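PDB 5GVJ: enoyl-[acyl-carrier-protein] reductase [FMN] from Thermotoga maritima, which probably catalyses the NADH-dependent reduction of the double bond of enoyl-acyl carrier protein in fatty acid synthesis, using FMN as cofactor. Local coordinates for residues Ile72-Pro77 with Gly99-Tyr104; Met127-Gly132 with Val163-Ile168. The protein carries 1 engineered substitution. All coordinates share one frame; numbering follows the deposited sequence.

Contact 1 of 2, residues Ile72-Pro77 with Gly99-Tyr104; sequences IILVSP and GNPTKY
Leu74 makes the apolar contact with residues 99-104, and its two methyls do different jobs. CD1 lies against the backbone, with Leu74 CD1 3.4 Å from Gly99 C and 3.6 Å from Asn100 N. CD2 sits in the corner of two side chains. Leu74 CD2 is 3.7 Å from Pro101 CB, and the same methyl is 3.7 Å from Tyr104 CE2. It meets the tyrosine at the ring edge, near the ring plane. One ring face is taken by Lys103, whose CG sits over the ring centre. Leu74 reaches this position with CG beside its own backbone N (chi1 -70°). With an alanine here, CG and both methyls would be gone, which would probably open a gap between the Gly99 backbone, Pro101 and the Tyr104 edge.

The setting is a TIM barrel. Residues 72-77 leave strand 68-73, and residues 99-104 run from strand 93-97 into helix 102-110. The contact therefore joins two successive beta-alpha loops, at the strand ends where such barrels carry their active site. Phe96 packs on both Leu74 and Pro101.

The polar link runs through water. One water donates to Leu74 O at 2.9 Å and is 3.0 Å from Tyr104 OH. Local turns shape both loops. Ser76 N bonds back to Ile73 O in a type I turn, and Asn100 OD1 accepts from Thr102 N at 3.0 Å in an Asx turn.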
loop_
_atom_site.group_PDB
_atom_site.type_symbol
_atom_site.label_atom_id
_atom_site.label_comp_id
_atom_site.label_asym_id
_atom_site.label_seq_id
_atom_site.Cartn_x
_atom_site.Cartn_y
_atom_site.Cartn_z
ATOM N N ILE A 72 -11.779 17.814 -12.053
ATOM C CA ILE A 72 -11.162 18.843 -12.879
ATOM C C ILE A 72 -9.651 18.670 -12.806
ATOM O O ILE A 72 -9.091 18.550 -11.709
ATOM C CB ILE A 72 -11.586 20.246 -12.411
ATOM C CG1 ILE A 72 -13.072 20.461 -12.726
ATOM C CG2 ILE A 72 -10.708 21.322 -13.043
ATOM C CD1 ILE A 72 -13.607 21.767 -12.249
ATOM N N ILE A 73 -8.997 18.641 -13.966
ATOM C CA ILE A 73 -7.539 18.570 -14.038
ATOM C C ILE A 73 -6.974 19.987 -14.067
ATOM O O ILE A 73 -7.248 20.755 -14.997
ATOM C CB ILE A 73 -7.074 17.774 -15.264
ATOM C CG1 ILE A 73 -7.654 16.362 -15.233
ATOM C CG2 ILE A 73 -5.553 17.722 -15.288
ATOM C CD1 ILE A 73 -7.252 15.582 -14.010
ATOM N N LEU A 74 -6.155 20.314 -13.066
ATOM C CA LEU A 74 -5.723 21.694 -12.863
ATOM C C LEU A 74 -4.864 22.210 -14.009
ATOM O O LEU A 74 -4.863 23.417 -14.278
ATOM C CB LEU A 74 -4.964 21.805 -11.545
ATOM C CG LEU A 74 -5.832 21.649 -10.296
ATOM C CD1 LEU A 74 -4.956 21.388 -9.086
ATOM C CD2 LEU A 74 -6.710 22.885 -10.073
ATOM N N VAL A 75 -4.127 21.325 -14.691
ATOM C CA VAL A 75 -3.263 21.742 -15.795
ATOM C C VAL A 75 -4.015 21.894 -17.107
ATOM O O VAL A 75 -3.416 22.298 -18.112
ATOM C CB VAL A 75 -2.093 20.751 -15.972
ATOM C CG1 VAL A 75 -1.319 20.614 -14.673
ATOM C CG2 VAL A 75 -2.598 19.397 -16.420
ATOM N N SER A 76 -5.305 21.590 -17.136
ATOM C CA SER A 76 -6.070 21.786 -18.355
ATOM C C SER A 76 -6.124 23.273 -18.705
ATOM O O SER A 76 -6.260 24.118 -17.814
ATOM C CB SER A 76 -7.485 21.231 -18.199
ATOM O OG SER A 76 -8.358 21.810 -19.157
ATOM N N PRO A 77 -6.012 23.624 -19.987
ATOM C CA PRO A 77 -6.180 25.034 -20.377
ATOM C C PRO A 77 -7.549 25.598 -20.046
ATOM O O PRO A 77 -7.694 26.825 -19.971
ATOM C CB PRO A 77 -5.944 25.014 -21.895
ATOM C CG PRO A 77 -6.205 23.610 -22.301
ATOM C CD PRO A 77 -5.767 22.751 -21.148
ATOM N N GLY A 99 -2.131 18.844 -8.810
ATOM C CA GLY A 99 -1.539 19.996 -8.175
ATOM C C GLY A 99 -2.393 20.530 -7.052
ATOM O O GLY A 99 -3.196 19.809 -6.445
ATOM N N ASN A 100 -2.205 21.818 -6.783
ATOM C CA ASN A 100 -2.808 22.480 -5.638
ATOM C C ASN A 100 -3.973 23.327 -6.121
ATOM O O ASN A 100 -3.747 24.295 -6.864
ATOM C CB ASN A 100 -1.768 23.349 -4.936
ATOM C CG ASN A 100 -2.269 23.932 -3.640
ATOM O OD1 ASN A 100 -3.476 24.049 -3.410
ATOM N ND2 ASN A 100 -1.333 24.302 -2.768
ATOM N N PRO A 101 -5.223 23.016 -5.733
ATOM C CA PRO A 101 -6.371 23.750 -6.287
ATOM C C PRO A 101 -6.844 24.868 -5.375
ATOM O O PRO A 101 -8.008 25.278 -5.439
ATOM C CB PRO A 101 -7.438 22.659 -6.411
ATOM C CG PRO A 101 -7.175 21.800 -5.186
ATOM C CD PRO A 101 -5.663 21.884 -4.900
ATOM N N THR A 102 -5.944 25.351 -4.516
ATOM C CA THR A 102 -6.318 26.322 -3.495
ATOM C C THR A 102 -7.025 27.524 -4.102
ATOM O O THR A 102 -7.981 28.050 -3.521
ATOM C CB THR A 102 -5.072 26.771 -2.728
ATOM O OG1 THR A 102 -4.589 25.685 -1.922
ATOM C CG2 THR A 102 -5.382 27.979 -1.848
ATOM N N LYS A 103 -6.586 27.957 -5.286
ATOM C CA LYS A 103 -7.127 29.175 -5.880
ATOM C C LYS A 103 -8.617 29.069 -6.181
ATOM O O LYS A 103 -9.281 30.100 -6.338
ATOM C CB LYS A 103 -6.373 29.516 -7.168
ATOM C CG LYS A 103 -6.712 28.605 -8.349
ATOM C CD LYS A 103 -5.749 28.808 -9.517
ATOM C CE LYS A 103 -5.751 30.257 -9.998
ATOM N NZ LYS A 103 -7.029 30.657 -10.678
ATOM N N TYR A 104 -9.161 27.857 -6.267
ATOM C CA TYR A 104 -10.574 27.689 -6.591
ATOM C C TYR A 104 -11.442 27.341 -5.394
ATOM O O TYR A 104 -12.673 27.405 -5.505
ATOM C CB TYR A 104 -10.758 26.575 -7.620
ATOM C CG TYR A 104 -10.063 26.785 -8.930
ATOM C CD1 TYR A 104 -10.326 27.903 -9.709
ATOM C CD2 TYR A 104 -9.169 25.841 -9.410
ATOM C CE1 TYR A 104 -9.697 28.084 -10.920
ATOM C CE2 TYR A 104 -8.539 26.008 -10.616
ATOM C CZ TYR A 104 -8.808 27.128 -11.375
ATOM O OH TYR A 104 -8.177 27.283 -12.590
HETATM O O HOH W 1 -5.653 25.717 -12.721
#

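Contact 2 of 2, residues Met127-Gly132 with Val163-Ile168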
loop_
_atom_site.group_PDB
_atom_site.type_symbol
_atom_site.label_atom_id
_atom_site.label_comp_id
_atom_site.label_asym_id
_atom_site.label_seq_id
_atom_site.Cartn_x
_atom_site.Cartn_y
_atom_site.Cartn_z
ATOM N N MET A 127 -2.155 21.632 3.559
ATOM C CA MET A 127 -2.358 22.913 2.883
ATOM C C MET A 127 -3.802 23.084 2.421
ATOM O O MET A 127 -4.415 24.139 2.637
ATOM C CB MET A 127 -1.398 23.030 1.699
ATOM C CG MET A 127 0.077 23.072 2.111
ATOM S SD MET A 127 1.180 23.537 0.756
ATOM C CE MET A 127 1.248 22.070 -0.251
ATOM N N VAL A 128 -4.372 22.059 1.781
ATOM C CA VAL A 128 -5.723 22.225 1.248
ATOM C C VAL A 128 -6.754 22.224 2.374
ATOM O O VAL A 128 -7.780 22.913 2.282
ATOM C CB VAL A 128 -6.032 21.159 0.176
ATOM C CG1 VAL A 128 -5.047 21.260 -0.986
ATOM C CG2 VAL A 128 -6.001 19.770 0.765
ATOM N N GLU A 129 -6.499 21.490 3.466
ATOM C CA GLU A 129 -7.348 21.638 4.649
ATOM C C GLU A 129 -7.385 23.090 5.109
ATOM O O GLU A 129 -8.461 23.648 5.356
ATOM C CB GLU A 129 -6.872 20.743 5.799
ATOM C CG GLU A 129 -7.794 20.861 7.005
ATOM C CD GLU A 129 -7.410 19.988 8.179
ATOM O OE1 GLU A 129 -8.312 19.382 8.796
ATOM O OE2 GLU A 129 -6.216 19.920 8.495
ATOM N N ARG A 130 -6.207 23.714 5.232
ATOM C CA ARG A 130 -6.127 25.107 5.672
ATOM C C ARG A 130 -6.927 26.023 4.754
ATOM O O ARG A 130 -7.612 26.943 5.218
ATOM C CB ARG A 130 -4.663 25.552 5.714
ATOM C CG ARG A 130 -4.078 25.733 7.104
ATOM C CD ARG A 130 -2.617 26.207 7.056
ATOM N NE ARG A 130 -1.666 25.094 7.004
ATOM C CZ ARG A 130 -0.836 24.853 5.988
ATOM N NH1 ARG A 130 -0.821 25.660 4.926
ATOM N NH2 ARG A 130 -0.017 23.805 6.033
ATOM N N ALA A 131 -6.860 25.770 3.450
ATOM C CA ALA A 131 -7.525 26.580 2.438
ATOM C C ALA A 131 -9.015 26.271 2.295
ATOM O O ALA A 131 -9.679 26.889 1.456
ATOM C CB ALA A 131 -6.822 26.388 1.091
ATOM N N GLY A 132 -9.556 25.335 3.072
ATOM C CA GLY A 132 -10.985 25.124 3.149
ATOM C C GLY A 132 -11.522 23.837 2.534
ATOM O O GLY A 132 -12.742 23.692 2.422
ATOM N N VAL A 163 -4.802 15.608 9.338
ATOM C CA VAL A 163 -5.923 16.523 9.132
ATOM C C VAL A 163 -7.100 16.090 9.995
ATOM O O VAL A 163 -7.188 14.946 10.451
ATOM C CB VAL A 163 -6.346 16.599 7.650
ATOM C CG1 VAL A 163 -5.194 17.121 6.805
ATOM C CG2 VAL A 163 -6.802 15.219 7.151
ATOM N N ASN A 164 -8.023 17.026 10.217
ATOM C CA ASN A 164 -9.279 16.680 10.864
ATOM C C ASN A 164 -10.418 16.431 9.879
ATOM O O ASN A 164 -11.408 15.796 10.260
ATOM C CB ASN A 164 -9.693 17.773 11.859
ATOM C CG ASN A 164 -8.959 17.666 13.178
ATOM O OD1 ASN A 164 -8.836 16.581 13.739
ATOM N ND2 ASN A 164 -8.459 18.793 13.679
ATOM N N ILE A 165 -10.313 16.911 8.640
ATOM C CA ILE A 165 -11.355 16.683 7.634
ATOM C C ILE A 165 -11.295 15.218 7.215
ATOM O O ILE A 165 -10.251 14.579 7.399
ATOM C CB ILE A 165 -11.194 17.608 6.417
ATOM C CG1 ILE A 165 -9.797 17.470 5.806
ATOM C CG2 ILE A 165 -11.460 19.058 6.801
ATOM C CD1 ILE A 165 -9.647 18.160 4.463
ATOM N N PRO A 166 -12.367 14.649 6.661
ATOM C CA PRO A 166 -12.330 13.233 6.273
ATOM C C PRO A 166 -11.341 12.978 5.151
ATOM O O PRO A 166 -11.129 13.819 4.274
ATOM C CB PRO A 166 -13.762 12.949 5.806
ATOM C CG PRO A 166 -14.592 13.977 6.501
ATOM C CD PRO A 166 -13.721 15.214 6.536
ATOM N N VAL A 167 -10.751 11.781 5.183
ATOM C CA VAL A 167 -9.816 11.319 4.167
ATOM C C VAL A 167 -10.479 10.197 3.378
ATOM O O VAL A 167 -11.122 9.311 3.957
ATOM C CB VAL A 167 -8.495 10.841 4.804
ATOM C CG1 VAL A 167 -7.587 10.204 3.753
ATOM C CG2 VAL A 167 -7.781 12.026 5.473
ATOM N N ILE A 168 -10.330 10.241 2.059
ATOM C CA ILE A 168 -10.820 9.199 1.170
ATOM C C ILE A 168 -9.603 8.508 0.571
ATOM O O ILE A 168 -8.702 9.174 0.046
ATOM C CB ILE A 168 -11.741 9.783 0.083
ATOM C CG1 ILE A 168 -12.890 10.554 0.743
ATOM C CG2 ILE A 168 -12.278 8.686 -0.822
ATOM C CD1 ILE A 168 -13.786 11.312 -0.233
#
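The flat carboxylate of Glu129 has Val163 over one face, with Glu129 CD 3.6 Å from Val163 CB. Glu129 OE2 lies 3.4 Å from Val163 CG1. At the other oxygen two backbone N-H groups arrive, both displaced toward the face that Val163 covers. Asn164 N meets Glu129 OE1 on its syn side, 22° out of the carboxylate plane, at 2.8 Å. Ile165 N meets Glu129 OE1 on the anti side, 35° out of plane, at the longer distance of 3.2 Å. Both bonds are somewhat bent.

Glu129 gets there by stretching out fully. CG is anti to the backbone N (chi1 -178°), and the chain stays extended beyond it. Its aliphatic part passes Ile165, with Glu129 CB 4.0 Å from Ile165 CD1 and Glu129 CG 4.1 Å from Ile165 CG2. Ile165 also packs on Val136.

Glu129 lies in the last turn of helix 122-130, and Gly132, with positive phi, closes that end in a Schellman motif. Val163 is the first residue beyond helix 152-162, and the chain from there leads into strand 167-170. The contact thus fastens the end of one barrel helix to the alpha-beta loop after the next long helix, away from the FMN site. The Asn164 carbonyl is bonded in turn by Arg6.

One acidic oxygen satisfies two consecutive peptide N-H groups of the loop, which probably steadies the turn of the chain there. The paired donors are likely to favour the charged form of Glu129.

Contact 1 comes first along the chain. It closes the loop from strand 68-73 through helix 79-88 and strand 93-97 to the start of helix 102-110. Contact 2 opens only later, and closes the path from helix 122-130 through strand 136-139 and helix 152-162 to the approach of strand 167-170. The two are in series, neither nested nor crossed. Contact 1 joins segments that follow strands of the parallel barrel sheet. Contact 2 joins segments that lead into its strands. They also touch directly: Thr102 packs on Ala131, and Pro101 on Val128. This couples the start of helix 102-110 to the end of helix 122-130.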